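Local coordinates for DUF2235 domain-containing protein (Pseudomonas aeruginosa, PDB 4O5P), which is a type VI secretion phospholipase effector of the alpha/beta-hydrolase clan, thought to hydrolyse phospholipids at membranes, at residues R238-Q251 against M299-E311. Sequence-based numbering, arbitrary orientation.
Sequences RGAAEARAFANWLQ and MDWADDTMRLPDE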
# COMPACT_ATOMS: atom_id res chain seq x y z
N ARG A 238 0.14 0.80 0.19
CA ARG A 238 1.33 1.34 0.82
C ARG A 238 0.97 2.07 2.10
O ARG A 238 1.83 2.28 2.96
CB ARG A 238 2.13 2.21 -0.16
CG ARG A 238 2.84 1.34 -1.16
CD ARG A 238 3.35 2.07 -2.36
NE ARG A 238 4.13 1.17 -3.19
CZ ARG A 238 3.67 0.54 -4.27
NH1 ARG A 238 2.41 0.70 -4.66
NH2 ARG A 238 4.48 -0.25 -4.95
N GLY A 239 -0.30 2.41 2.26
CA GLY A 239 -0.72 3.10 3.46
C GLY A 239 -0.90 2.08 4.58
O GLY A 239 -0.77 2.40 5.76
N ALA A 240 -1.18 0.84 4.21
CA ALA A 240 -1.17 -0.26 5.17
C ALA A 240 0.26 -0.58 5.59
O ALA A 240 0.55 -0.83 6.77
CB ALA A 240 -1.86 -1.50 4.59
N ALA A 241 1.18 -0.57 4.62
CA ALA A 241 2.60 -0.69 4.94
C ALA A 241 3.03 0.41 5.92
O ALA A 241 3.74 0.14 6.91
CB ALA A 241 3.45 -0.64 3.68
N GLU A 242 2.60 1.64 5.63
CA GLU A 242 2.90 2.78 6.48
C GLU A 242 2.31 2.59 7.86
O GLU A 242 2.94 2.95 8.84
CB GLU A 242 2.36 4.07 5.88
CG GLU A 242 3.15 4.60 4.67
CD GLU A 242 2.25 5.39 3.76
OE1 GLU A 242 1.34 6.06 4.30
OE2 GLU A 242 2.42 5.34 2.53
N ALA A 243 1.10 2.06 7.95
CA ALA A 243 0.48 1.83 9.27
C ALA A 243 1.29 0.84 10.08
O ALA A 243 1.47 1.00 11.30
CB ALA A 243 -0.93 1.36 9.13
N ARG A 244 1.78 -0.19 9.43
CA ARG A 244 2.54 -1.22 10.13
C ARG A 244 3.89 -0.70 10.62
O ARG A 244 4.28 -0.92 11.78
CB ARG A 244 2.67 -2.46 9.23
CG ARG A 244 1.30 -3.08 8.99
CD ARG A 244 1.26 -4.10 7.84
NE ARG A 244 1.97 -5.34 8.13
CZ ARG A 244 1.80 -6.46 7.43
NH1 ARG A 244 0.92 -6.47 6.44
NH2 ARG A 244 2.49 -7.56 7.72
N ALA A 245 4.58 0.04 9.75
CA ALA A 245 5.81 0.69 10.18
C ALA A 245 5.53 1.69 11.30
O ALA A 245 6.26 1.74 12.28
CB ALA A 245 6.50 1.36 8.99
N PHE A 246 4.46 2.47 11.16
CA PHE A 246 4.00 3.40 12.20
C PHE A 246 3.84 2.69 13.55
O PHE A 246 4.38 3.14 14.57
CB PHE A 246 2.68 4.04 11.76
CG PHE A 246 1.95 4.80 12.84
CD1 PHE A 246 1.02 4.16 13.66
CD2 PHE A 246 2.15 6.17 12.99
CE1 PHE A 246 0.34 4.86 14.64
CE2 PHE A 246 1.47 6.88 13.97
CZ PHE A 246 0.56 6.23 14.80
N ALA A 247 3.12 1.58 13.57
CA ALA A 247 2.91 0.81 14.79
C ALA A 247 4.24 0.41 15.42
O ALA A 247 4.43 0.58 16.64
CB ALA A 247 2.04 -0.41 14.52
N ASN A 248 5.16 -0.13 14.61
CA ASN A 248 6.50 -0.46 15.14
C ASN A 248 7.35 0.72 15.65
O ASN A 248 7.94 0.65 16.73
CB ASN A 248 7.30 -1.29 14.13
CG ASN A 248 6.87 -2.75 14.13
OD1 ASN A 248 6.78 -3.38 15.18
ND2 ASN A 248 6.56 -3.28 12.95
N TRP A 249 7.44 1.79 14.86
CA TRP A 249 8.16 2.99 15.30
C TRP A 249 7.54 3.61 16.57
O TRP A 249 8.23 4.18 17.43
CB TRP A 249 8.23 4.02 14.16
CG TRP A 249 8.99 3.54 12.96
CD1 TRP A 249 9.58 2.30 12.79
CD2 TRP A 249 9.25 4.27 11.75
NE1 TRP A 249 10.19 2.23 11.56
CE2 TRP A 249 9.99 3.42 10.89
CE3 TRP A 249 8.93 5.55 11.30
CZ2 TRP A 249 10.43 3.82 9.62
CZ3 TRP A 249 9.36 5.96 10.04
CH2 TRP A 249 10.09 5.08 9.21
N LEU A 250 6.22 3.48 16.70
CA LEU A 250 5.55 4.02 17.86
C LEU A 250 5.90 3.16 19.07
O LEU A 250 6.18 3.68 20.17
CB LEU A 250 4.05 4.08 17.63
CG LEU A 250 3.20 4.59 18.80
CD1 LEU A 250 3.64 6.00 19.22
CD2 LEU A 250 1.74 4.57 18.41
N GLN A 251 5.89 1.85 18.87
CA GLN A 251 6.23 0.94 19.96
C GLN A 251 7.64 1.19 20.45
O GLN A 251 7.88 1.25 21.66
CB GLN A 251 6.08 -0.52 19.54
CG GLN A 251 6.27 -1.48 20.69
CD GLN A 251 6.30 -2.92 20.24
OE1 GLN A 251 6.70 -3.24 19.11
NE2 GLN A 251 5.89 -3.82 21.14
N MSE A 299 10.29 -1.03 0.11
CA MSE A 299 10.86 0.27 0.43
C MSE A 299 11.75 0.10 1.67
O MSE A 299 11.47 -0.75 2.53
CB MSE A 299 9.74 1.29 0.70
CG MSE A 299 9.04 1.75 -0.56
SE MSE A 299 7.37 2.74 -0.24
CE MSE A 299 7.05 3.31 -2.06
N ASP A 300 12.80 0.91 1.76
CA ASP A 300 13.79 0.72 2.81
C ASP A 300 13.19 0.75 4.23
O ASP A 300 13.57 -0.06 5.09
CB ASP A 300 14.99 1.69 2.66
CG ASP A 300 14.57 3.15 2.57
OD1 ASP A 300 13.42 3.50 2.93
OD2 ASP A 300 15.40 3.98 2.14
N TRP A 301 12.23 1.63 4.47
CA TRP A 301 11.68 1.75 5.83
C TRP A 301 10.85 0.54 6.23
O TRP A 301 10.60 0.31 7.43
CB TRP A 301 10.88 3.04 5.98
CG TRP A 301 9.84 3.26 4.93
CD1 TRP A 301 9.96 4.06 3.84
CD2 TRP A 301 8.54 2.67 4.86
NE1 TRP A 301 8.81 4.02 3.09
CE2 TRP A 301 7.92 3.17 3.71
CE3 TRP A 301 7.84 1.77 5.67
CZ2 TRP A 301 6.63 2.79 3.32
CZ3 TRP A 301 6.56 1.39 5.29
CH2 TRP A 301 5.97 1.91 4.13
N ALA A 302 10.44 -0.23 5.22
CA ALA A 302 9.54 -1.37 5.40
C ALA A 302 10.25 -2.66 5.79
O ALA A 302 9.61 -3.58 6.32
CB ALA A 302 8.71 -1.60 4.14
N ASP A 303 11.55 -2.74 5.49
CA ASP A 303 12.36 -3.90 5.88
C ASP A 303 12.27 -4.10 7.38
O ASP A 303 12.47 -3.16 8.15
CB ASP A 303 13.81 -3.69 5.47
CG ASP A 303 14.00 -3.69 3.98
OD1 ASP A 303 13.52 -4.63 3.32
OD2 ASP A 303 14.61 -2.74 3.45
N ASP A 304 11.93 -5.33 7.78
CA ASP A 304 11.80 -5.69 9.20
C ASP A 304 10.80 -4.85 10.00
O ASP A 304 10.77 -4.91 11.22
CB ASP A 304 13.16 -5.71 9.89
CG ASP A 304 14.12 -6.71 9.26
OD1 ASP A 304 13.66 -7.58 8.48
OD2 ASP A 304 15.33 -6.63 9.55
N THR A 305 9.95 -4.10 9.31
CA THR A 305 8.91 -3.31 9.98
C THR A 305 7.48 -3.70 9.57
O THR A 305 6.51 -3.10 10.01
CB THR A 305 9.16 -1.80 9.82
OG1 THR A 305 9.23 -1.46 8.43
CG2 THR A 305 10.48 -1.40 10.50
N MSE A 306 7.34 -4.72 8.73
CA MSE A 306 6.01 -5.18 8.38
C MSE A 306 5.48 -6.14 9.43
O MSE A 306 4.26 -6.27 9.61
CB MSE A 306 6.04 -5.87 7.01
CG MSE A 306 6.36 -4.91 5.86
SE MSE A 306 5.03 -3.49 5.79
CE MSE A 306 6.06 -2.11 6.70
N ARG A 307 6.40 -6.83 10.09
CA ARG A 307 6.06 -7.75 11.16
C ARG A 307 5.27 -7.01 12.23
O ARG A 307 5.72 -5.97 12.72
CB ARG A 307 7.37 -8.26 11.77
CG ARG A 307 7.22 -9.41 12.71
CD ARG A 307 8.49 -9.58 13.55
NE ARG A 307 8.19 -10.45 14.67
CZ ARG A 307 8.20 -11.78 14.60
NH1 ARG A 307 8.55 -12.38 13.46
NH2 ARG A 307 7.88 -12.50 15.67
N LEU A 308 4.08 -7.50 12.58
CA LEU A 308 3.26 -6.78 13.54
C LEU A 308 3.99 -6.71 14.90
O LEU A 308 4.85 -7.56 15.17
CB LEU A 308 1.88 -7.43 13.69
CG LEU A 308 0.85 -7.44 12.55
CD1 LEU A 308 -0.40 -8.12 13.04
CD2 LEU A 308 0.48 -6.06 12.04
N PRO A 309 3.70 -5.68 15.72
CA PRO A 309 4.39 -5.57 17.01
C PRO A 309 4.21 -6.81 17.89
O PRO A 309 3.09 -7.33 17.99
CB PRO A 309 3.71 -4.37 17.68
CG PRO A 309 3.32 -3.49 16.54
CD PRO A 309 2.91 -4.47 15.41
N ASP A 310 5.31 -7.27 18.48
CA ASP A 310 5.25 -8.39 19.41
C ASP A 310 5.15 -7.87 20.84
O ASP A 310 5.86 -6.94 21.23
CB ASP A 310 6.47 -9.30 19.27
CG ASP A 310 6.21 -10.47 18.35
OD1 ASP A 310 5.07 -10.99 18.34
OD2 ASP A 310 7.15 -10.90 17.65
N GLU A 311 4.24 -8.47 21.60
CA GLU A 311 4.05 -8.10 22.99
C GLU A 311 5.14 -8.74 23.83
O GLU A 311 5.67 -9.81 23.47
CB GLU A 311 2.67 -8.54 23.46
CG GLU A 311 1.50 -7.98 22.63
CD GLU A 311 1.47 -6.46 22.56
OE1 GLU A 311 2.03 -5.79 23.46
OE2 GLU A 311 0.89 -5.92 21.59
O HOH W 1 12.30 1.31 9.43
O HOH W 2 7.76 -5.77 18.41
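Trp301 lays the six-membered end of its indole against the 238-251 segment of the helix, with CE3 3.6 Å from Ala245 CB and CH2 reaching Ala241 CB and the CG of Glu242. A chi1 of 51°, which sets its CG between the backbone N and the carbonyl carbon, turns the ring this way. Trp301 CB sits at the edge of the Trp249 ring, near its plane and 3.7 Å from Trp249 CZ2, and the two side chains cross at about a right angle; a water links Trp301 O to Trp249 NE1, the latter bond weak. Beyond the indole, the bend at chi2 (-59°) of selenomethionine Met306 brings SE against Ala241 CA and CB, and a further bend at chi3 carries CE to Ala241 O.

Three side chains of the helix, Arg244, Asn248 and Gln251, donate to carbonyls of the loop. Arg244 holds Met306 O edge-on, NE and NH2 each at 2.9 Å from that one oxygen, while NH1 and NH2 also bond to the carbonyls of Asp347 and Ser348. Asn248 spends both amide hydrogens: ND2 to Arg307 O is 2.8 Å and almost straight (177°), whereas ND2 to Thr305 O is more bent and comes from above that carbonyl's plane. Pro309 packs its CG on Ala247 CB, and Gln251 NE2 donates to Asp310 O at 3.1 Å, with a water joining its OE1 to Asp310 N.

The helix starts in what is probably the GxSxG nucleophile elbow of an alpha/beta hydrolase. Phe246 and Leu250 pack on strand 225-236, Trp249 and Trp301 both touch Ile146 of helix 139-162, and Arg244 and Leu308 meet Ile349 of strand 346-353.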